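Local coordinates for glucan-binding protein C, GbpC (Streptococcus mutans UA159, PDB 5UQZ), which probably binds glucan and mediates both sucrose-dependent and sucrose-independent adherence as a cell-wall-anchored surface protein, at residues 130-135 / 154-159; 16-21 / 348-353; 296-301 / 334-339. One frame throughout, in Å; residues are numbered along the deposited sequence.

Contact 1: 130-135 / 154-159; sequences DQISVT and INYTLN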
loop_
_atom_site.group_PDB
_atom_site.type_symbol
_atom_site.label_atom_id
_atom_site.label_comp_id
_atom_site.label_asym_id
_atom_site.label_seq_id
_atom_site.Cartn_x
_atom_site.Cartn_y
_atom_site.Cartn_z
ATOM N N ASP A 130 18.900 -15.347 1.908
ATOM C CA ASP A 130 19.277 -15.333 3.320
ATOM C C ASP A 130 18.122 -14.857 4.189
ATOM O O ASP A 130 17.832 -13.648 4.270
ATOM C CB ASP A 130 20.464 -14.423 3.496
ATOM C CG ASP A 130 21.745 -15.064 2.936
ATOM O OD1 ASP A 130 21.742 -16.286 2.616
ATOM O OD2 ASP A 130 22.748 -14.399 2.847
ATOM N N GLN A 131 17.492 -15.804 4.874
ATOM C CA GLN A 131 16.324 -15.473 5.680
ATOM C C GLN A 131 16.756 -14.637 6.875
ATOM O O GLN A 131 17.794 -14.911 7.503
ATOM C CB GLN A 131 15.646 -16.762 6.146
ATOM C CG GLN A 131 14.388 -16.541 7.006
ATOM C CD GLN A 131 13.790 -17.878 7.433
ATOM O OE1 GLN A 131 13.251 -18.619 6.592
ATOM N NE2 GLN A 131 13.906 -18.209 8.688
ATOM N N ILE A 132 15.973 -13.613 7.177
ATOM C CA ILE A 132 16.159 -12.842 8.379
ATOM C C ILE A 132 14.941 -13.015 9.267
ATOM O O ILE A 132 13.853 -13.366 8.807
ATOM C CB ILE A 132 16.438 -11.371 8.077
ATOM C CG1 ILE A 132 15.203 -10.634 7.637
ATOM C CG2 ILE A 132 17.577 -11.264 7.062
ATOM C CD1 ILE A 132 15.338 -9.128 7.472
ATOM N N SER A 133 15.132 -12.804 10.569
ATOM C CA SER A 133 14.064 -12.946 11.531
ATOM C C SER A 133 13.998 -11.706 12.399
ATOM O O SER A 133 14.988 -11.356 13.045
ATOM C CB SER A 133 14.332 -14.225 12.326
ATOM O OG SER A 133 13.290 -14.531 13.184
ATOM N N VAL A 134 12.836 -11.085 12.437
ATOM C CA VAL A 134 12.675 -9.845 13.191
ATOM C C VAL A 134 11.656 -10.074 14.285
ATOM O O VAL A 134 10.519 -10.491 14.017
ATOM C CB VAL A 134 12.208 -8.699 12.281
ATOM C CG1 VAL A 134 12.101 -7.397 13.065
ATOM C CG2 VAL A 134 13.143 -8.545 11.075
ATOM N N THR A 135 12.054 -9.830 15.535
ATOM C CA THR A 135 11.142 -9.955 16.677
ATOM C C THR A 135 10.789 -8.575 17.160
ATOM O O THR A 135 11.677 -7.767 17.448
ATOM C CB THR A 135 11.811 -10.769 17.792
ATOM O OG1 THR A 135 12.123 -12.097 17.264
ATOM C CG2 THR A 135 10.899 -10.935 18.969
ATOM N N ILE A 154 8.445 -11.751 12.563
ATOM C CA ILE A 154 8.276 -11.779 11.116
ATOM C C ILE A 154 9.582 -12.215 10.506
ATOM O O ILE A 154 10.630 -11.584 10.732
ATOM C CB ILE A 154 7.796 -10.423 10.543
ATOM C CG1 ILE A 154 6.562 -9.935 11.299
ATOM C CG2 ILE A 154 7.518 -10.607 9.030
ATOM C CD1 ILE A 154 5.976 -8.623 10.767
ATOM N N ASN A 155 9.531 -13.289 9.702
ATOM C CA ASN A 155 10.669 -13.704 8.910
ATOM C C ASN A 155 10.505 -13.165 7.507
ATOM O O ASN A 155 9.397 -13.150 6.968
ATOM C CB ASN A 155 10.714 -15.245 8.859
ATOM C CG ASN A 155 11.033 -15.846 10.197
ATOM O OD1 ASN A 155 11.563 -15.175 11.090
ATOM N ND2 ASN A 155 10.642 -17.086 10.398
ATOM N N TYR A 156 11.620 -12.714 6.924
ATOM C CA TYR A 156 11.637 -12.178 5.567
ATOM C C TYR A 156 12.781 -12.831 4.805
ATOM O O TYR A 156 13.904 -12.947 5.326
ATOM C CB TYR A 156 11.931 -10.651 5.563
ATOM C CG TYR A 156 11.001 -9.819 6.397
ATOM C CD1 TYR A 156 11.249 -9.552 7.741
ATOM C CD2 TYR A 156 9.936 -9.177 5.800
ATOM C CE1 TYR A 156 10.453 -8.676 8.489
ATOM C CE2 TYR A 156 9.108 -8.298 6.537
ATOM C CZ TYR A 156 9.387 -8.032 7.865
ATOM O OH TYR A 156 8.563 -7.185 8.556
ATOM N N THR A 157 12.514 -13.187 3.546
ATOM C CA THR A 157 13.561 -13.739 2.666
ATOM C C THR A 157 13.432 -13.073 1.298
ATOM O O THR A 157 12.370 -13.152 0.663
ATOM C CB THR A 157 13.416 -15.253 2.476
ATOM O OG1 THR A 157 13.410 -15.862 3.766
ATOM C CG2 THR A 157 14.587 -15.807 1.669
ATOM N N LEU A 158 14.528 -12.473 0.842
ATOM C CA LEU A 158 14.553 -11.905 -0.510
ATOM C C LEU A 158 14.826 -13.041 -1.500
ATOM O O LEU A 158 15.850 -13.724 -1.379
ATOM C CB LEU A 158 15.669 -10.865 -0.576
ATOM C CG LEU A 158 15.789 -10.123 -1.922
ATOM C CD1 LEU A 158 14.597 -9.203 -2.193
ATOM C CD2 LEU A 158 17.084 -9.308 -1.956
ATOM N N ASN A 159 13.903 -13.293 -2.427
ATOM C CA ASN A 159 14.069 -14.406 -3.364
ATOM C C ASN A 159 14.731 -13.964 -4.660
ATOM O O ASN A 159 15.321 -14.781 -5.368
ATOM C CB ASN A 159 12.709 -15.017 -3.731
ATOM C CG ASN A 159 11.978 -15.488 -2.499
ATOM O OD1 ASN A 159 12.554 -16.238 -1.675
ATOM N ND2 ASN A 159 10.751 -15.029 -2.333
HETATM O O HOH W 1 16.999 -12.234 2.180
HETATM O O HOH W 2 13.545 -18.579 3.815
#
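Y156 meets I132 and V134 across a pair of antiparallel strands, and it loses more surface to this contact than any other residue in it. Its CG is anti to the carbonyl carbon, beside the backbone N (chi1 -56°). In the ring, CE1 lies 3.7 Å from CG2 of V134, a methyl lying at the edge of the ring and close to its plane. Nearer the backbone, CG1 of I132 packs on CB of Y156 at 3.9 Å. The methyl CG2 of I154, from the same strand as Y156, covers one ring face near the rim, and the hydroxyl is hydrogen-bonded to that of Y136.

On the other face of the sheet, N155 faces S133 and Q131. Its OD1 takes a bond from OG of S133 at 2.8 Å, in the plane of the amide, although S133 is modelled in two conformers, so this bond is doubtful as a permanent link. The extended chain of Q131 stacks its amide on that of N155, the planes 11° apart, with NE2 3.9 Å from ND2. Farther along, CB of Q131 touches OG1 of T157 at 3.4 Å, and a water joins that oxygen to OE1 of Q131.

I132 with Y156 and V134 with I154 form hydrogen-bonded pairs, while S133 and N155 form the non-hydrogen-bonded pair between them. The bond from I132 N to Y156 O is nearly straight (177°) at 2.9 Å. Beyond it, a water links D130 O to L158 N.

Strands 73-77 and 194-204 extend the sheet on the outer flanks of this pair. With M126 of a second sheet touching both I132 and Y156, this is the layered antiparallel packing of a beta-sandwich, in keeping with the supersandwich described for this protein.

Contact 2: 16-21 / 348-353; sequences QKQEQY and PEKPEL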
loop_
_atom_site.group_PDB
_atom_site.type_symbol
_atom_site.label_atom_id
_atom_site.label_comp_id
_atom_site.label_asym_id
_atom_site.label_seq_id
_atom_site.Cartn_x
_atom_site.Cartn_y
_atom_site.Cartn_z
ATOM N N GLN A 16 -14.963 34.693 -17.784
ATOM C CA GLN A 16 -14.337 33.885 -16.733
ATOM C C GLN A 16 -15.348 32.963 -16.050
ATOM O O GLN A 16 -15.022 31.802 -15.730
ATOM C CB GLN A 16 -13.629 34.778 -15.708
ATOM C CG GLN A 16 -12.773 34.007 -14.708
ATOM C CD GLN A 16 -13.488 33.720 -13.389
ATOM O OE1 GLN A 16 -14.294 34.521 -12.911
ATOM N NE2 GLN A 16 -13.166 32.582 -12.779
ATOM N N LYS A 17 -16.567 33.455 -15.781
ATOM C CA LYS A 17 -17.590 32.601 -15.180
ATOM C C LYS A 17 -17.911 31.406 -16.073
ATOM O O LYS A 17 -18.092 30.287 -15.578
ATOM C CB LYS A 17 -18.870 33.376 -14.841
ATOM C CG LYS A 17 -18.690 34.304 -13.673
ATOM C CD LYS A 17 -19.631 33.896 -12.507
ATOM C CE LYS A 17 -19.709 34.971 -11.417
ATOM N NZ LYS A 17 -18.400 35.693 -11.421
ATOM N N GLN A 18 -17.943 31.612 -17.395
ATOM C CA GLN A 18 -18.209 30.506 -18.305
ATOM C C GLN A 18 -17.041 29.535 -18.321
ATOM O O GLN A 18 -17.242 28.314 -18.334
ATOM C CB GLN A 18 -18.554 31.025 -19.710
ATOM C CG GLN A 18 -19.879 31.821 -19.726
ATOM C CD GLN A 18 -20.659 31.680 -21.033
ATOM O OE1 GLN A 18 -21.491 30.782 -21.197
ATOM N NE2 GLN A 18 -20.379 32.557 -21.969
ATOM N N GLU A 19 -15.807 30.043 -18.280
ATOM C CA GLU A 19 -14.675 29.127 -18.240
ATOM C C GLU A 19 -14.663 28.317 -16.952
ATOM O O GLU A 19 -14.408 27.109 -16.967
ATOM C CB GLU A 19 -13.379 29.891 -18.429
ATOM C CG GLU A 19 -13.277 30.419 -19.838
ATOM C CD GLU A 19 -11.851 30.400 -20.374
ATOM O OE1 GLU A 19 -11.029 29.633 -19.818
ATOM O OE2 GLU A 19 -11.556 31.161 -21.329
ATOM N N GLN A 20 -14.968 28.961 -15.830
ATOM C CA GLN A 20 -15.045 28.207 -14.585
ATOM C C GLN A 20 -16.163 27.173 -14.635
ATOM O O GLN A 20 -16.000 26.040 -14.141
ATOM C CB GLN A 20 -15.279 29.176 -13.432
ATOM C CG GLN A 20 -15.280 28.480 -12.056
ATOM C CD GLN A 20 -13.923 27.894 -11.709
ATOM O OE1 GLN A 20 -12.889 28.569 -11.808
ATOM N NE2 GLN A 20 -13.912 26.622 -11.304
ATOM N N TYR A 21 -17.307 27.534 -15.223
ATOM C CA TYR A 21 -18.397 26.572 -15.378
ATOM C C TYR A 21 -17.957 25.352 -16.193
ATOM O O TYR A 21 -18.266 24.210 -15.842
ATOM C CB TYR A 21 -19.611 27.230 -16.040
ATOM C CG TYR A 21 -20.683 26.218 -16.367
ATOM C CD1 TYR A 21 -21.585 25.791 -15.400
ATOM C CD2 TYR A 21 -20.771 25.637 -17.636
ATOM C CE1 TYR A 21 -22.540 24.833 -15.692
ATOM C CE2 TYR A 21 -21.725 24.685 -17.939
ATOM C CZ TYR A 21 -22.627 24.295 -16.971
ATOM O OH TYR A 21 -23.591 23.335 -17.235
ATOM N N PRO A 348 -23.011 21.823 -11.554
ATOM C CA PRO A 348 -22.921 23.254 -11.256
ATOM C C PRO A 348 -24.019 24.041 -11.946
ATOM O O PRO A 348 -24.521 23.664 -13.004
ATOM C CB PRO A 348 -21.561 23.652 -11.830
ATOM C CG PRO A 348 -21.321 22.655 -12.946
ATOM C CD PRO A 348 -21.878 21.361 -12.383
ATOM N N GLU A 349 -24.421 25.118 -11.289
ATOM C CA GLU A 349 -25.378 26.045 -11.875
ATOM C C GLU A 349 -24.723 26.803 -13.023
ATOM O O GLU A 349 -23.605 27.300 -12.894
ATOM C CB GLU A 349 -25.875 27.013 -10.803
ATOM C CG GLU A 349 -26.706 26.324 -9.726
ATOM C CD GLU A 349 -27.289 27.286 -8.706
ATOM O OE1 GLU A 349 -27.037 28.502 -8.812
ATOM O OE2 GLU A 349 -27.996 26.819 -7.785
ATOM N N LYS A 350 -25.412 26.868 -14.152
ATOM C CA LYS A 350 -24.838 27.553 -15.313
ATOM C C LYS A 350 -24.874 29.068 -15.072
ATOM O O LYS A 350 -25.919 29.599 -14.697
ATOM C CB LYS A 350 -25.594 27.113 -16.605
ATOM C CG LYS A 350 -24.763 27.162 -17.934
ATOM C CD LYS A 350 -24.084 28.547 -18.031
ATOM C CE LYS A 350 -23.393 29.006 -19.342
ATOM N NZ LYS A 350 -22.997 30.463 -19.271
ATOM N N PRO A 351 -23.754 29.785 -15.213
ATOM C CA PRO A 351 -23.818 31.245 -15.129
ATOM C C PRO A 351 -24.676 31.828 -16.234
ATOM O O PRO A 351 -24.663 31.366 -17.378
ATOM C CB PRO A 351 -22.353 31.678 -15.286
ATOM C CG PRO A 351 -21.669 30.560 -15.912
ATOM C CD PRO A 351 -22.355 29.343 -15.396
ATOM N N GLU A 352 -25.438 32.843 -15.874
ATOM C CA GLU A 352 -26.280 33.533 -16.835
ATOM C C GLU A 352 -26.189 35.029 -16.593
ATOM O O GLU A 352 -25.857 35.483 -15.490
ATOM C CB GLU A 352 -27.744 33.054 -16.726
ATOM C CG GLU A 352 -27.925 31.544 -16.890
ATOM C CD GLU A 352 -27.731 31.058 -18.319
ATOM O OE1 GLU A 352 -27.691 31.877 -19.263
ATOM O OE2 GLU A 352 -27.611 29.831 -18.499
ATOM N N LEU A 353 -26.477 35.795 -17.657
ATOM C CA LEU A 353 -26.677 37.228 -17.560
ATOM C C LEU A 353 -28.149 37.608 -17.463
ATOM O O LEU A 353 -28.466 38.703 -16.979
ATOM C CB LEU A 353 -26.019 37.919 -18.752
ATOM C CG LEU A 353 -24.496 37.869 -18.788
ATOM C CD1 LEU A 353 -24.002 38.486 -20.093
ATOM C CD2 LEU A 353 -23.819 38.549 -17.574
HETATM O O HOH W 3 -24.681 22.016 -15.078
#
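K17 lies against P351 and Y21 against K350, with CA to CA distances of 6.4 Å and 6.5 Å, as the tail 348-353 runs antiparallel along one side of the long helix 3-51. From P348 to P351 the backbone has polyproline II torsions, making this an extended polyproline II-like segment packed on an alpha-helix. The pairing recalls the stalks of antigen I/II adhesins, in which a helix and a polyproline II helix wind together.

Y21 buries more surface here than any other residue. Its CG is anti to the backbone N (chi1 173°), and the ring reaches in among P348, K350 and P351. The side chain of K350 crosses the ring at about a right angle, its CG 3.9 Å from the ring centroid and 17° off the normal: a CH-pi contact over one face, displaced toward the rim. P351 meets the base of the Y21 side chain, CD to Y21 CB 3.5 Å, while its CG approaches K17 O at 3.6 Å. CG of P348 packs against CE1 of Y21.

K350 bends at chi2 (-50°) and then runs out straight. Its NZ gives a 2.7 Å bond to P351 O and points also at OE1 of Q18, a bond modelled so short that its exact length is doubtful. The ammonium is too far from the Y21 ring for more than a weak cation-pi attraction. D24 and Y28, further along the helix, continue the packing around P348.

P348 O lies at the ring edge, in its plane, and a water bridges it to the phenol: 2.8 Å from Y21 OH, donating to P348 O at 2.7 Å.

Contact 3: 296-301 / 334-339; sequences ATAYYG and AVAVPK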
loop_
_atom_site.group_PDB
_atom_site.type_symbol
_atom_site.label_atom_id
_atom_site.label_comp_id
_atom_site.label_asym_id
_atom_site.label_seq_id
_atom_site.Cartn_x
_atom_site.Cartn_y
_atom_site.Cartn_z
ATOM N N ALA A 296 -10.844 7.309 0.877
ATOM C CA ALA A 296 -11.963 6.374 0.957
ATOM C C ALA A 296 -11.971 5.392 -0.213
ATOM O O ALA A 296 -12.588 4.321 -0.108
ATOM C CB ALA A 296 -13.279 7.137 0.900
ATOM N N THR A 297 -11.267 5.681 -1.304
ATOM C CA THR A 297 -11.193 4.793 -2.453
ATOM C C THR A 297 -10.000 3.821 -2.379
ATOM O O THR A 297 -9.752 3.135 -3.372
ATOM C CB THR A 297 -11.121 5.621 -3.739
ATOM O OG1 THR A 297 -10.084 6.589 -3.532
ATOM C CG2 THR A 297 -12.471 6.316 -4.045
ATOM N N ALA A 298 -9.318 3.709 -1.231
ATOM C CA ALA A 298 -8.192 2.778 -1.124
ATOM C C ALA A 298 -8.590 1.346 -1.501
ATOM O O ALA A 298 -7.757 0.587 -2.017
ATOM C CB ALA A 298 -7.606 2.835 0.272
ATOM N N TYR A 299 -9.848 0.957 -1.272
ATOM C CA TYR A 299 -10.300 -0.393 -1.594
ATOM C C TYR A 299 -10.028 -0.741 -3.045
ATOM O O TYR A 299 -9.863 -1.916 -3.387
ATOM C CB TYR A 299 -11.814 -0.560 -1.289
ATOM C CG TYR A 299 -12.690 0.070 -2.346
ATOM C CD1 TYR A 299 -13.042 1.424 -2.305
ATOM C CD2 TYR A 299 -13.109 -0.677 -3.446
ATOM C CE1 TYR A 299 -13.804 2.022 -3.302
ATOM C CE2 TYR A 299 -13.859 -0.096 -4.455
ATOM C CZ TYR A 299 -14.200 1.264 -4.377
ATOM O OH TYR A 299 -14.925 1.880 -5.341
ATOM N N TYR A 300 -9.977 0.276 -3.915
ATOM C CA TYR A 300 -9.883 -0.012 -5.332
ATOM C C TYR A 300 -8.588 -0.728 -5.681
ATOM O O TYR A 300 -8.543 -1.444 -6.690
ATOM C CB TYR A 300 -10.002 1.291 -6.112
ATOM C CG TYR A 300 -9.831 1.162 -7.587
ATOM C CD1 TYR A 300 -10.765 0.462 -8.382
ATOM C CD2 TYR A 300 -8.757 1.776 -8.225
ATOM C CE1 TYR A 300 -10.576 0.334 -9.750
ATOM C CE2 TYR A 300 -8.593 1.685 -9.597
ATOM C CZ TYR A 300 -9.499 0.970 -10.352
ATOM O OH TYR A 300 -9.316 0.869 -11.727
ATOM N N GLY A 301 -7.527 -0.502 -4.912
ATOM C CA GLY A 301 -6.258 -1.145 -5.176
ATOM C C GLY A 301 -5.943 -2.265 -4.202
ATOM O O GLY A 301 -4.773 -2.659 -4.104
ATOM N N ALA A 334 -6.053 -3.695 9.071
ATOM C CA ALA A 334 -6.875 -2.612 8.519
ATOM C C ALA A 334 -7.159 -2.857 7.042
ATOM O O ALA A 334 -6.552 -2.280 6.132
ATOM C CB ALA A 334 -6.185 -1.290 8.752
ATOM N N VAL A 335 -8.090 -3.746 6.802
ATOM C CA VAL A 335 -8.511 -4.064 5.449
ATOM C C VAL A 335 -9.224 -2.869 4.834
ATOM O O VAL A 335 -10.084 -2.251 5.465
ATOM C CB VAL A 335 -9.398 -5.321 5.492
ATOM C CG1 VAL A 335 -9.924 -5.666 4.083
ATOM C CG2 VAL A 335 -8.642 -6.509 6.104
ATOM N N ALA A 336 -8.890 -2.562 3.577
ATOM C CA ALA A 336 -9.483 -1.453 2.829
ATOM C C ALA A 336 -10.745 -1.962 2.126
ATOM O O ALA A 336 -10.664 -2.754 1.178
ATOM C CB ALA A 336 -8.465 -0.964 1.799
ATOM N N VAL A 337 -11.897 -1.476 2.575
ATOM C CA VAL A 337 -13.193 -1.875 2.001
ATOM C C VAL A 337 -13.895 -0.644 1.451
ATOM O O VAL A 337 -13.584 0.494 1.840
ATOM C CB VAL A 337 -14.088 -2.602 3.027
ATOM C CG1 VAL A 337 -13.432 -3.916 3.442
ATOM C CG2 VAL A 337 -14.384 -1.691 4.201
ATOM N N PRO A 338 -14.857 -0.820 0.553
ATOM C CA PRO A 338 -15.630 0.347 0.090
ATOM C C PRO A 338 -16.385 0.996 1.240
ATOM O O PRO A 338 -16.898 0.314 2.126
ATOM C CB PRO A 338 -16.613 -0.257 -0.903
ATOM C CG PRO A 338 -16.278 -1.623 -1.104
ATOM C CD PRO A 338 -15.285 -2.083 -0.087
ATOM N N LYS A 339 -16.497 2.324 1.166
ATOM C CA LYS A 339 -17.130 3.126 2.201
ATOM C C LYS A 339 -18.276 3.910 1.570
ATOM O O LYS A 339 -18.471 3.925 0.336
ATOM C CB LYS A 339 -16.127 4.122 2.799
ATOM C CG LYS A 339 -14.842 3.531 3.285
ATOM C CD LYS A 339 -14.993 2.705 4.475
ATOM C CE LYS A 339 -13.651 2.104 4.855
ATOM N NZ LYS A 339 -13.772 1.372 6.149
HETATM O O HOH W 4 -11.436 2.059 1.145
HETATM O O HOH W 5 -15.117 4.144 -0.823
#
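P338 lies over the ring of Y299, its CB 4.1 Å from the ring centroid and 8° off the normal, a CH-pi contact above the middle of one face. The two side chains cross at about a right angle. CG of Y299 stands between the backbone N and the carbonyl carbon (chi1 77°), while its CB presses on the backbone of the other segment, 3.4 Å from C of V337. Beside it, CB of A298 meets CB of A336 at 4.2 Å. The carbonyl oxygen of A336 is buried here with no polar partner in the model.

Water supplies the polar joins. One molecule donates to A296 O and, at 2.7 Å, to V337 O, and accepts from Y299 N; a second bridges A296 O and K339 N.

Further out, A41 of helix 3-51 touches both Y299 and P338, so the pair is pressed against the long helix. The 3-10 turn 298-300 turns Y300 the other way, into edge-to-face packing with F276 and W284. The side chain of A298 is about 7 Å from that of S224, a calcium ligand, which places this loop-to-loop packing between the helical stalk and the surroundings of the calcium site.

Contact 1 joins neighbouring strands of the large sheet and is held mainly by backbone hydrogen bonds, with buried apolar side chains on one face and polar ones on the other. It is partly buried, like contact 3; contact 2 alone lies at the surface. Contacts 2 and 3 both involve irregular segments after strand 325-329: in contact 3 that return path packs on another loop, bridged by waters, and in contact 2 it lies directly on helix 3-51. Prolines against a tyrosine ring recur in both. Contact 3 borders the same long helix, its centre about 35 Å from that of contact 2. Contacts 1 and 2, about 59 Å apart between centres, lie on opposite sides of the chain's centre.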